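Local coordinates for protein membrane-anchored mycosin mycp1 (Mycobacterium thermoresistibile, PDB 4HVL) that probably cleaves proteins as a subtilisin-like serine endopeptidase, and belongs, as an essential membrane-anchored component, to the type VII (ESX-1) secretion system, at residues A[5-10]-A[199-204]; A[157-162]-A[183-188]; A[265-270]-A[354-359]; A[77-82]-A[287-292]. All coordinates share one frame; numbering follows the deposited sequence.

Interaction 1 of 4, residues A[5-10]-A[199-204]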
loop_
_atom_site.group_PDB
_atom_site.type_symbol
_atom_site.label_atom_id
_atom_site.label_comp_id
_atom_site.label_asym_id
_atom_site.label_seq_id
_atom_site.Cartn_x
_atom_site.Cartn_y
_atom_site.Cartn_z
ATOM N N PRO A 5 10.347 -15.613 -5.026
ATOM C CA PRO A 5 11.072 -15.719 -3.765
ATOM C C PRO A 5 10.694 -16.996 -3.002
ATOM O O PRO A 5 9.554 -17.456 -3.070
ATOM C CB PRO A 5 10.643 -14.473 -2.999
ATOM C CG PRO A 5 9.364 -14.024 -3.637
ATOM C CD PRO A 5 9.347 -14.531 -5.025
ATOM N N VAL A 6 11.669 -17.600 -2.340
ATOM C CA VAL A 6 11.435 -18.808 -1.569
ATOM C C VAL A 6 11.504 -18.325 -0.125
ATOM O O VAL A 6 12.490 -17.732 0.273
ATOM C CB VAL A 6 12.475 -19.913 -1.916
ATOM C CG1 VAL A 6 12.636 -20.936 -0.791
ATOM C CG2 VAL A 6 12.061 -20.620 -3.197
ATOM N N ILE A 7 10.427 -18.536 0.622
ATOM C CA ILE A 7 10.286 -18.024 1.981
ATOM C C ILE A 7 11.079 -18.898 2.953
ATOM O O ILE A 7 10.949 -20.116 2.933
ATOM C CB ILE A 7 8.798 -18.043 2.417
ATOM C CG1 ILE A 7 7.906 -17.340 1.378
ATOM C CG2 ILE A 7 8.629 -17.420 3.800
ATOM C CD1 ILE A 7 8.239 -15.891 1.137
ATOM N N ASP A 8 11.902 -18.270 3.786
ATOM C CA ASP A 8 12.559 -18.941 4.897
ATOM C C ASP A 8 11.928 -18.450 6.212
ATOM O O ASP A 8 12.301 -17.391 6.734
ATOM C CB ASP A 8 14.071 -18.667 4.894
ATOM C CG ASP A 8 14.795 -19.296 6.105
ATOM O OD1 ASP A 8 14.171 -20.052 6.887
ATOM O OD2 ASP A 8 15.993 -19.008 6.287
ATOM N N PRO A 9 11.002 -19.246 6.776
ATOM C CA PRO A 9 10.312 -18.867 7.998
ATOM C C PRO A 9 11.232 -18.633 9.196
ATOM O O PRO A 9 10.850 -17.913 10.109
ATOM C CB PRO A 9 9.372 -20.051 8.283
ATOM C CG PRO A 9 9.413 -20.923 7.108
ATOM C CD PRO A 9 10.655 -20.611 6.346
ATOM N N ALA A 10 12.415 -19.236 9.219
ATOM C CA ALA A 10 13.296 -19.058 10.360
ATOM C C ALA A 10 13.998 -17.695 10.365
ATOM O O ALA A 10 14.655 -17.344 11.334
ATOM C CB ALA A 10 14.315 -20.179 10.419
ATOM N N ALA A 199 8.963 -12.031 7.404
ATOM C CA ALA A 199 8.051 -11.145 8.127
ATOM C C ALA A 199 6.646 -11.241 7.560
ATOM O O ALA A 199 5.685 -11.298 8.310
ATOM C CB ALA A 199 8.537 -9.713 8.080
ATOM N N VAL A 200 6.528 -11.273 6.234
ATOM C CA VAL A 200 5.221 -11.368 5.589
ATOM C C VAL A 200 4.574 -12.678 5.993
ATOM O O VAL A 200 3.393 -12.714 6.388
ATOM C CB VAL A 200 5.342 -11.252 4.044
ATOM C CG1 VAL A 200 4.008 -11.509 3.379
ATOM C CG2 VAL A 200 5.834 -9.858 3.629
ATOM N N ASN A 201 5.355 -13.761 5.933
ATOM C CA ASN A 201 4.878 -15.086 6.358
ATOM C C ASN A 201 4.376 -15.112 7.797
ATOM O O ASN A 201 3.342 -15.710 8.071
ATOM C CB ASN A 201 5.978 -16.127 6.174
ATOM C CG ASN A 201 5.511 -17.545 6.486
ATOM O OD1 ASN A 201 4.651 -18.084 5.814
ATOM N ND2 ASN A 201 6.100 -18.152 7.504
ATOM N N TYR A 202 5.131 -14.494 8.706
ATOM C CA TYR A 202 4.770 -14.396 10.126
ATOM C C TYR A 202 3.453 -13.630 10.295
ATOM O O TYR A 202 2.553 -14.085 11.008
ATOM C CB TYR A 202 5.930 -13.706 10.835
ATOM C CG TYR A 202 5.816 -13.307 12.298
ATOM C CD1 TYR A 202 6.251 -14.151 13.303
ATOM C CD2 TYR A 202 5.367 -12.042 12.648
ATOM C CE1 TYR A 202 6.205 -13.761 14.625
ATOM C CE2 TYR A 202 5.310 -11.636 13.956
ATOM C CZ TYR A 202 5.738 -12.494 14.945
ATOM O OH TYR A 202 5.676 -12.086 16.239
ATOM N N ALA A 203 3.322 -12.489 9.623
ATOM C CA ALA A 203 2.085 -11.712 9.692
ATOM C C ALA A 203 0.875 -12.515 9.234
ATOM O O ALA A 203 -0.173 -12.516 9.887
ATOM C CB ALA A 203 2.193 -10.424 8.875
ATOM N N VAL A 204 1.040 -13.236 8.134
ATOM C CA VAL A 204 -0.083 -13.923 7.489
ATOM C C VAL A 204 -0.384 -15.273 8.128
ATOM O O VAL A 204 -1.554 -15.596 8.338
ATOM C CB VAL A 204 0.197 -14.105 5.984
ATOM C CG1 VAL A 204 -0.619 -15.214 5.403
ATOM C CG2 VAL A 204 -0.044 -12.793 5.255
HETATM O O HOH W 1 7.949 -16.573 9.068
#
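Ile-7 and Asn-201 make the close part of this contact, where the N-terminal loop touches helix 194-206 at Asn-201. The branch methyl does the touching: Ile-7 CG2 sits 3.8 Å from Asn-201 CB and 4.1 Å from Asn-201 CG, so it meets the root of the side chain and the amide carbon, rather than the amide N or O. That methyl lies anti to the backbone N of Ile-7, while CG1, at chi1 -52°, turns beside that nitrogen; the same isoleucine also rests on Tyr-251. Two residues on, the ring of Pro-9 brings CB to 3.9 Å from Asn-201 ND2, a smaller touch, on the exposed side. Here water takes over. One molecule accepts from Asn-201 ND2 at 2.9 Å and donates a weak bond of 3.4 Å to Pro-9 O, bridging loop and helix where direct polar contact is lacking. The other end of the amide is engaged within its own helix, Asn-201 OD1 being hydrogen-bonded to His-205 ND1, so both ends have a partner and the flat group is restrained in rotation. Beyond the water the loop turns on itself, Ala-10 N bonding to Asp-8 OD1 at 3.0 Å from above the carboxylate plane in an Asx turn. With only 106 Å² buried in all, this is an N-terminal extension touching the outward side of a helix of the subtilisin fold.

Interaction 2 of 4, residues A[157-162]-A[183-188]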
loop_
_atom_site.group_PDB
_atom_site.type_symbol
_atom_site.label_atom_id
_atom_site.label_comp_id
_atom_site.label_asym_id
_atom_site.label_seq_id
_atom_site.Cartn_x
_atom_site.Cartn_y
_atom_site.Cartn_z
ATOM N N GLY A 157 18.745 -1.242 2.881
ATOM C CA GLY A 157 18.453 -0.774 4.231
ATOM C C GLY A 157 16.971 -0.562 4.453
ATOM O O GLY A 157 16.421 -0.939 5.488
ATOM N N SER A 158 16.319 0.052 3.479
ATOM C CA SER A 158 14.884 0.288 3.554
ATOM C C SER A 158 14.100 -1.055 3.632
ATOM O O SER A 158 13.126 -1.186 4.369
ATOM C CB SER A 158 14.457 1.166 2.378
ATOM O OG SER A 158 13.061 1.191 2.208
ATOM N N LEU A 159 14.564 -2.067 2.925
ATOM C CA LEU A 159 13.939 -3.405 3.011
ATOM C C LEU A 159 14.219 -4.098 4.354
ATOM O O LEU A 159 13.365 -4.805 4.886
ATOM C CB LEU A 159 14.374 -4.283 1.843
ATOM C CG LEU A 159 13.716 -3.934 0.501
ATOM C CD1 LEU A 159 14.419 -4.648 -0.645
ATOM C CD2 LEU A 159 12.241 -4.281 0.473
ATOM N N ARG A 160 15.397 -3.877 4.919
ATOM C CA ARG A 160 15.640 -4.372 6.263
ATOM C C ARG A 160 14.709 -3.711 7.298
ATOM O O ARG A 160 14.138 -4.408 8.148
ATOM C CB ARG A 160 17.121 -4.243 6.629
ATOM C CG ARG A 160 18.006 -5.277 5.930
ATOM C CD ARG A 160 19.387 -5.313 6.557
ATOM N NE ARG A 160 20.060 -4.056 6.299
ATOM C CZ ARG A 160 20.790 -3.799 5.213
ATOM N NH1 ARG A 160 20.961 -4.722 4.284
ATOM N NH2 ARG A 160 21.368 -2.607 5.062
ATOM N N SER A 161 14.537 -2.387 7.245
ATOM C CA SER A 161 13.601 -1.707 8.193
ATOM C C SER A 161 12.118 -2.082 7.952
ATOM O O SER A 161 11.307 -2.158 8.889
ATOM C CB SER A 161 13.795 -0.189 8.170
ATOM O OG SER A 161 13.316 0.377 6.977
ATOM N N LEU A 162 11.777 -2.325 6.694
ATOM C CA LEU A 162 10.460 -2.794 6.345
ATOM C C LEU A 162 10.146 -4.158 6.960
ATOM O O LEU A 162 9.043 -4.381 7.452
ATOM C CB LEU A 162 10.324 -2.906 4.824
ATOM C CG LEU A 162 8.936 -3.374 4.415
ATOM C CD1 LEU A 162 7.895 -2.322 4.786
ATOM C CD2 LEU A 162 8.902 -3.700 2.932
ATOM N N ALA A 183 9.510 -1.167 -3.033
ATOM C CA ALA A 183 10.946 -0.971 -3.295
ATOM C C ALA A 183 11.358 -1.716 -4.544
ATOM O O ALA A 183 11.019 -2.880 -4.700
ATOM C CB ALA A 183 11.759 -1.469 -2.127
ATOM N N CYS A 184 12.134 -1.059 -5.397
ATOM C CA CYS A 184 12.513 -1.599 -6.705
ATOM C C CYS A 184 14.011 -1.831 -6.837
ATOM O O CYS A 184 14.822 -1.015 -6.397
ATOM C CB CYS A 184 12.094 -0.636 -7.822
ATOM S SG CYS A 184 10.310 -0.351 -7.909
ATOM N N TYR A 185 14.370 -2.944 -7.453
ATOM C CA TYR A 185 15.761 -3.181 -7.803
ATOM C C TYR A 185 15.853 -4.110 -9.014
ATOM O O TYR A 185 14.881 -4.788 -9.357
ATOM C CB TYR A 185 16.541 -3.726 -6.601
ATOM C CG TYR A 185 16.028 -5.000 -5.962
ATOM C CD1 TYR A 185 15.056 -4.961 -4.958
ATOM C CD2 TYR A 185 16.557 -6.247 -6.307
ATOM C CE1 TYR A 185 14.609 -6.104 -4.347
ATOM C CE2 TYR A 185 16.116 -7.405 -5.680
ATOM C CZ TYR A 185 15.141 -7.327 -4.695
ATOM O OH TYR A 185 14.664 -8.480 -4.074
ATOM N N LYS A 186 17.016 -4.122 -9.652
ATOM C CA LYS A 186 17.225 -4.936 -10.840
ATOM C C LYS A 186 17.410 -6.399 -10.462
ATOM O O LYS A 186 18.096 -6.727 -9.491
ATOM C CB LYS A 186 18.421 -4.426 -11.639
ATOM C CG LYS A 186 18.285 -2.946 -11.977
ATOM C CD LYS A 186 19.189 -2.484 -13.096
ATOM C CE LYS A 186 20.674 -2.626 -12.783
ATOM N NZ LYS A 186 21.424 -2.872 -14.041
ATOM N N VAL A 187 16.788 -7.270 -11.245
ATOM C CA VAL A 187 16.835 -8.712 -11.012
ATOM C C VAL A 187 18.282 -9.269 -10.981
ATOM O O VAL A 187 18.565 -10.245 -10.283
ATOM C CB VAL A 187 15.945 -9.463 -12.049
ATOM C CG1 VAL A 187 16.557 -9.460 -13.445
ATOM C CG2 VAL A 187 15.706 -10.897 -11.601
ATOM N N THR A 188 19.200 -8.629 -11.694
ATOM C CA THR A 188 20.591 -9.084 -11.735
ATOM C C THR A 188 21.418 -8.595 -10.544
ATOM O O THR A 188 22.535 -9.050 -10.346
ATOM C CB THR A 188 21.270 -8.623 -13.033
ATOM O OG1 THR A 188 21.040 -7.219 -13.209
ATOM C CG2 THR A 188 20.707 -9.425 -14.247
#
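Helix 154-171 of the subtilisin-like domain packs here against strand 183-186, one half of a two-stranded antiparallel ribbon with strand 244-247, and Leu-159 is the side chain that reaches from helix to strand. Its two methyls divide the work. Leu-159 CD2 lies 3.9 Å from Ala-183 CB, with Leu-159 CG close behind at 4.1 Å from the same methyl, so one branch of the leucine is set against the small alanine. The other branch, Leu-159 CD1, stands 4.0 Å from Tyr-185 CE1 and approaches the ring obliquely. Ala-183 and Tyr-185 alternate with Cys-184 along the strand: their CB atoms face the helix, whereas that of Cys-184 points away, toward the disulfide with Cys-222. The ribbon backbone is bonded through Ala-183 to Ser-247 and Tyr-185 to Ile-245, and Leu-159 also touches Ser-247, so the leucine packs on both strands. Tyr-185 CG lies between the backbone N and the carbonyl carbon, chi1 57°, which sets the ring with its CE1 corner at the leucine methyl; its hydroxyl is hydrogen-bonded to Glu-193 OE2, fixing the far end of the ring. All three touching residues are buried and the contact between them is wholly apolar. On the neighbouring face of the helix Ser-158 O accepts a hydrogen bond from NE2 of His-133, which binds a zinc ion with Thr-134 and Glu-181; the same carbonyl also accepts from Leu-162 N at 2.9 Å in the regular helical pattern.

Interaction 3 of 4, residues A[265-270]-A[354-359]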
loop_
_atom_site.group_PDB
_atom_site.type_symbol
_atom_site.label_atom_id
_atom_site.label_comp_id
_atom_site.label_asym_id
_atom_site.label_seq_id
_atom_site.Cartn_x
_atom_site.Cartn_y
_atom_site.Cartn_z
ATOM N N GLY A 265 -11.279 3.741 -16.126
ATOM C CA GLY A 265 -11.158 2.287 -15.955
ATOM C C GLY A 265 -9.917 1.652 -16.567
ATOM O O GLY A 265 -9.755 0.436 -16.507
ATOM N N GLN A 266 -9.034 2.451 -17.158
ATOM C CA GLN A 266 -7.799 1.898 -17.742
ATOM C C GLN A 266 -6.684 1.759 -16.697
ATOM O O GLN A 266 -6.668 2.485 -15.704
ATOM C CB GLN A 266 -7.286 2.766 -18.894
ATOM C CG GLN A 266 -8.274 2.940 -20.029
ATOM C CD GLN A 266 -8.735 1.614 -20.602
ATOM O OE1 GLN A 266 -7.927 0.716 -20.844
ATOM N NE2 GLN A 266 -10.041 1.485 -20.830
ATOM N N PRO A 267 -5.766 0.806 -16.914
ATOM C CA PRO A 267 -4.573 0.717 -16.105
ATOM C C PRO A 267 -3.835 2.056 -16.118
ATOM O O PRO A 267 -3.690 2.670 -17.178
ATOM C CB PRO A 267 -3.748 -0.359 -16.814
ATOM C CG PRO A 267 -4.745 -1.181 -17.550
ATOM C CD PRO A 267 -5.816 -0.238 -17.960
ATOM N N SER A 268 -3.442 2.525 -14.944
ATOM C CA SER A 268 -2.651 3.740 -14.808
ATOM C C SER A 268 -1.275 3.517 -15.435
ATOM O O SER A 268 -0.637 2.478 -15.192
ATOM C CB SER A 268 -2.463 4.074 -13.320
ATOM O OG SER A 268 -3.695 4.240 -12.613
ATOM N N ASN A 269 -0.783 4.499 -16.193
ATOM C CA ASN A 269 0.506 4.337 -16.884
ATOM C C ASN A 269 1.742 4.353 -16.003
ATOM O O ASN A 269 2.819 3.973 -16.436
ATOM C CB ASN A 269 0.669 5.343 -18.034
ATOM C CG ASN A 269 0.656 6.796 -17.582
ATOM O OD1 ASN A 269 0.610 7.117 -16.392
ATOM N ND2 ASN A 269 0.676 7.691 -18.554
ATOM N N PHE A 270 1.589 4.758 -14.754
ATOM C CA PHE A 270 2.685 4.676 -13.809
ATOM C C PHE A 270 2.663 3.373 -12.989
ATOM O O PHE A 270 3.566 3.128 -12.194
ATOM C CB PHE A 270 2.645 5.882 -12.874
ATOM C CG PHE A 270 1.328 6.071 -12.199
ATOM C CD1 PHE A 270 0.971 5.283 -11.104
ATOM C CD2 PHE A 270 0.428 7.034 -12.659
ATOM C CE1 PHE A 270 -0.250 5.466 -10.471
ATOM C CE2 PHE A 270 -0.796 7.209 -12.036
ATOM C CZ PHE A 270 -1.137 6.420 -10.947
ATOM N N ASN A 354 -0.785 -8.697 -15.983
ATOM C CA ASN A 354 0.258 -8.176 -15.106
ATOM C C ASN A 354 0.040 -6.728 -14.650
ATOM O O ASN A 354 0.777 -6.229 -13.813
ATOM C CB ASN A 354 1.629 -8.356 -15.779
ATOM C CG ASN A 354 2.143 -9.787 -15.680
ATOM O OD1 ASN A 354 1.386 -10.706 -15.369
ATOM N ND2 ASN A 354 3.452 -9.981 -15.926
ATOM N N TYR A 355 -0.988 -6.067 -15.188
ATOM C CA TYR A 355 -1.251 -4.675 -14.854
ATOM C C TYR A 355 -2.275 -4.587 -13.725
ATOM O O TYR A 355 -2.082 -3.837 -12.751
ATOM C CB TYR A 355 -1.687 -3.913 -16.109
ATOM C CG TYR A 355 -0.694 -4.119 -17.220
ATOM C CD1 TYR A 355 0.438 -3.349 -17.299
ATOM C CD2 TYR A 355 -0.870 -5.138 -18.161
ATOM C CE1 TYR A 355 1.390 -3.560 -18.287
ATOM C CE2 TYR A 355 0.070 -5.364 -19.162
ATOM C CZ TYR A 355 1.203 -4.566 -19.215
ATOM O OH TYR A 355 2.146 -4.766 -20.205
ATOM N N VAL A 356 -3.332 -5.391 -13.839
ATOM C CA VAL A 356 -4.439 -5.379 -12.891
ATOM C C VAL A 356 -4.673 -6.723 -12.206
ATOM O O VAL A 356 -5.541 -6.828 -11.348
ATOM C CB VAL A 356 -5.757 -4.891 -13.550
ATOM C CG1 VAL A 356 -5.599 -3.453 -14.023
ATOM C CG2 VAL A 356 -6.211 -5.811 -14.691
ATOM N N GLY A 357 -3.888 -7.741 -12.550
ATOM C CA GLY A 357 -4.086 -9.064 -11.988
ATOM C C GLY A 357 -5.453 -9.589 -12.372
ATOM O O GLY A 357 -5.789 -9.616 -13.557
ATOM N N ALA A 358 -6.233 -10.000 -11.374
ATOM C CA ALA A 358 -7.587 -10.515 -11.609
ATOM C C ALA A 358 -8.580 -9.368 -11.895
ATOM O O ALA A 358 -9.744 -9.617 -12.236
ATOM C CB ALA A 358 -8.066 -11.339 -10.422
ATOM N N GLY A 359 -8.130 -8.120 -11.744
ATOM C CA GLY A 359 -8.944 -6.967 -12.135
ATOM C C GLY A 359 -9.351 -6.030 -11.017
ATOM O O GLY A 359 -8.790 -6.057 -9.898
#
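Tyr-355 and Val-356 lie against the ring of Pro-267, from the loop between strands 256-261 and 277-282. Just before them, Asn-354 stands apart from the proline: its ND2 bonds to Arg-237 O and its backbone to Gly-274. Asp-353 OD1 accepts from the backbone N of both Tyr-355 and Val-356, tying the two touching residues to one oxygen. At Tyr-355 only the root of the side chain takes part, Tyr-355 CB lying 4.2 Å from Pro-267 CB. With CG beside the backbone N, chi1 -52°, the phenol ring is carried away from the proline and rests on Ser-273. Val-356 follows with the second touch, Val-356 CG1 at 4.3 Å from Pro-267 CG. The pyrrolidine ring thus meets two successive residues through adjacent carbons, CB against the tyrosine and CG against the valine. Both separations are long for methyl and methylene groups, and 89 Å² is buried in total, so the fit is light; the valine is buried and also leans on Pro-348, while the proline remains exposed. From Val-356 the chain reverses in a type II' beta turn, closed by Gly-359 N to Val-356 O at 2.9 Å, with Gly-357 at positive phi (62°). Ala-358 and Gly-359 then bond through their backbones to Gly-278 and Ala-280 of edge strand 277-282, while Ser-268 bonds likewise to Gly-260 of strand 256-261. Segment 354-359, in the connection between helices 334-343 and 363-368, thus runs beside edge strand 277-282, and segment 265-270 links that strand to its neighbour 256-261.

Interaction 4 of 4, residues A[77-82]-A[287-292]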
loop_
_atom_site.group_PDB
_atom_site.type_symbol
_atom_site.label_atom_id
_atom_site.label_comp_id
_atom_site.label_asym_id
_atom_site.label_seq_id
_atom_site.Cartn_x
_atom_site.Cartn_y
_atom_site.Cartn_z
ATOM N N PRO A 77 -9.811 13.995 14.352
ATOM C CA PRO A 77 -10.988 13.196 14.613
ATOM C C PRO A 77 -11.444 12.381 13.397
ATOM O O PRO A 77 -11.901 11.253 13.591
ATOM C CB PRO A 77 -12.040 14.230 15.063
ATOM C CG PRO A 77 -11.239 15.365 15.640
ATOM C CD PRO A 77 -9.940 15.380 14.847
ATOM N N ARG A 78 -11.297 12.905 12.172
ATOM C CA ARG A 78 -11.698 12.155 10.977
ATOM C C ARG A 78 -10.724 11.086 10.528
ATOM O O ARG A 78 -11.130 10.170 9.812
ATOM C CB ARG A 78 -12.013 13.083 9.811
ATOM C CG ARG A 78 -13.333 13.807 10.019
ATOM C CD ARG A 78 -13.673 14.666 8.828
ATOM N NE ARG A 78 -14.226 13.889 7.717
ATOM C CZ ARG A 78 -14.580 14.414 6.552
ATOM N NH1 ARG A 78 -14.439 15.725 6.338
ATOM N NH2 ARG A 78 -15.092 13.641 5.613
ATOM N N VAL A 79 -9.458 11.201 10.948
ATOM C CA VAL A 79 -8.434 10.172 10.694
ATOM C C VAL A 79 -7.763 9.886 12.042
ATOM O O VAL A 79 -6.668 10.368 12.297
ATOM C CB VAL A 79 -7.388 10.643 9.660
ATOM C CG1 VAL A 79 -6.537 9.471 9.164
ATOM C CG2 VAL A 79 -8.068 11.316 8.474
ATOM N N PRO A 80 -8.476 9.188 12.955
ATOM C CA PRO A 80 -8.040 9.066 14.351
ATOM C C PRO A 80 -6.976 7.993 14.556
ATOM O O PRO A 80 -7.177 7.036 15.306
ATOM C CB PRO A 80 -9.340 8.708 15.088
ATOM C CG PRO A 80 -10.112 7.940 14.082
ATOM C CD PRO A 80 -9.831 8.629 12.770
ATOM N N ALA A 81 -5.839 8.165 13.901
ATOM C CA ALA A 81 -4.780 7.176 13.938
ATOM C C ALA A 81 -4.111 7.051 15.300
ATOM O O ALA A 81 -4.084 7.997 16.071
ATOM C CB ALA A 81 -3.731 7.500 12.882
ATOM N N GLU A 82 -3.553 5.868 15.557
ATOM C CA GLU A 82 -2.853 5.561 16.797
ATOM C C GLU A 82 -1.391 5.234 16.478
ATOM O O GLU A 82 -1.090 4.776 15.364
ATOM C CB GLU A 82 -3.555 4.420 17.520
ATOM C CG GLU A 82 -4.948 4.798 18.014
ATOM C CD GLU A 82 -5.767 3.593 18.474
ATOM O OE1 GLU A 82 -5.402 2.997 19.499
ATOM O OE2 GLU A 82 -6.773 3.228 17.813
ATOM N N THR A 287 -9.348 12.019 -4.101
ATOM C CA THR A 287 -9.728 12.917 -3.015
ATOM C C THR A 287 -9.495 12.174 -1.723
ATOM O O THR A 287 -9.818 10.984 -1.610
ATOM C CB THR A 287 -11.193 13.307 -3.150
ATOM O OG1 THR A 287 -11.347 14.029 -4.375
ATOM C CG2 THR A 287 -11.672 14.162 -1.982
ATOM N N ALA A 288 -8.911 12.866 -0.756
ATOM C CA ALA A 288 -8.604 12.265 0.523
ATOM C C ALA A 288 -8.764 13.348 1.591
ATOM O O ALA A 288 -9.307 14.438 1.298
ATOM C CB ALA A 288 -7.185 11.693 0.472
ATOM N N LEU A 289 -8.353 13.052 2.819
ATOM C CA LEU A 289 -8.327 14.033 3.902
ATOM C C LEU A 289 -6.910 14.365 4.340
ATOM O O LEU A 289 -6.004 13.526 4.288
ATOM C CB LEU A 289 -9.106 13.523 5.121
ATOM C CG LEU A 289 -10.560 13.057 4.898
ATOM C CD1 LEU A 289 -11.165 12.599 6.229
ATOM C CD2 LEU A 289 -11.381 14.160 4.258
ATOM N N GLY A 290 -6.732 15.602 4.782
ATOM C CA GLY A 290 -5.440 16.097 5.239
ATOM C C GLY A 290 -5.273 16.031 6.748
ATOM O O GLY A 290 -5.989 15.291 7.453
ATOM N N TYR A 291 -4.339 16.846 7.237
ATOM C CA TYR A 291 -3.894 16.806 8.617
ATOM C C TYR A 291 -4.953 17.273 9.618
ATOM O O TYR A 291 -4.807 17.038 10.810
ATOM C CB TYR A 291 -2.631 17.662 8.808
ATOM C CG TYR A 291 -1.442 17.321 7.910
ATOM C CD1 TYR A 291 -1.280 16.037 7.363
ATOM C CD2 TYR A 291 -0.454 18.273 7.642
ATOM C CE1 TYR A 291 -0.194 15.725 6.545
ATOM C CE2 TYR A 291 0.632 17.961 6.836
ATOM C CZ TYR A 291 0.753 16.688 6.275
ATOM O OH TYR A 291 1.848 16.370 5.497
ATOM N N GLY A 292 -5.986 17.959 9.142
ATOM C CA GLY A 292 -7.077 18.393 10.016
ATOM C C GLY A 292 -8.357 17.607 9.747
ATOM O O GLY A 292 -9.381 17.899 10.321
HETATM O O HOH W 2 -11.095 15.828 11.659
#
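With chi1 at -73°, Arg-78 CG lies beside the backbone N, and a bend at chi3 (79°) folds the rest of the chain so that its guanidinium lies over the end of Leu-289. The two side chains cross at about a right angle. Leu-289 CD1 sits over one face of the guanidinium, offset toward the rim, 3.6 Å from Arg-78 NE, and also 3.7 Å from Arg-78 CB. The other methyl, Leu-289 CD2, reaches Arg-78 CZ at 3.9 Å, so both branches lie against the flat group. Val-79 adds an apolar wall: its CG2 is 4.0 Å from Leu-289 CD1, and the two side chains cross obliquely; the valine itself packs on Ala-106 and Ser-107 of helix 102-110. Between the two backbones a water bridges, accepting from Arg-78 N at 3.0 Å and donating to Gly-292 O at the same length. The arginine's polar atoms are engaged away from the leucine, NH1 in a salt bridge with Asp-117 and NE in a hydrogen bond to Arg-112 O, which fix the plane of the group. Leu-289 N in turn bonds to Ser-107 OG, tying strand 288-289 to the same helix. The guanidinium thus offers a face to leucine methyls while its N-H groups point to polar partners, which suits a charged group packed against a buried leucine, its charge probably balanced by Asp-117.

The four contacts are spread around one chain of subtilisin fold and none touches another. Interactions 1 and 2 are the nearest neighbours, centres 16 Å apart; strand 183-186 leads along the chain to helix 194-206. Both come near zinc: the side chains of Asn-201 and Ala-183 are each about 7 Å from a bound zinc ion. Interaction 4 lies on the opposite side of the chain's centre from both, its centre 32 Å from that of interaction 1. Its Val-79 side chain is about 11 Å from that of Asp-70 and about 12 Å from that of His-101, predicted charge-relay residues. Interaction 3 lies away from the known sites.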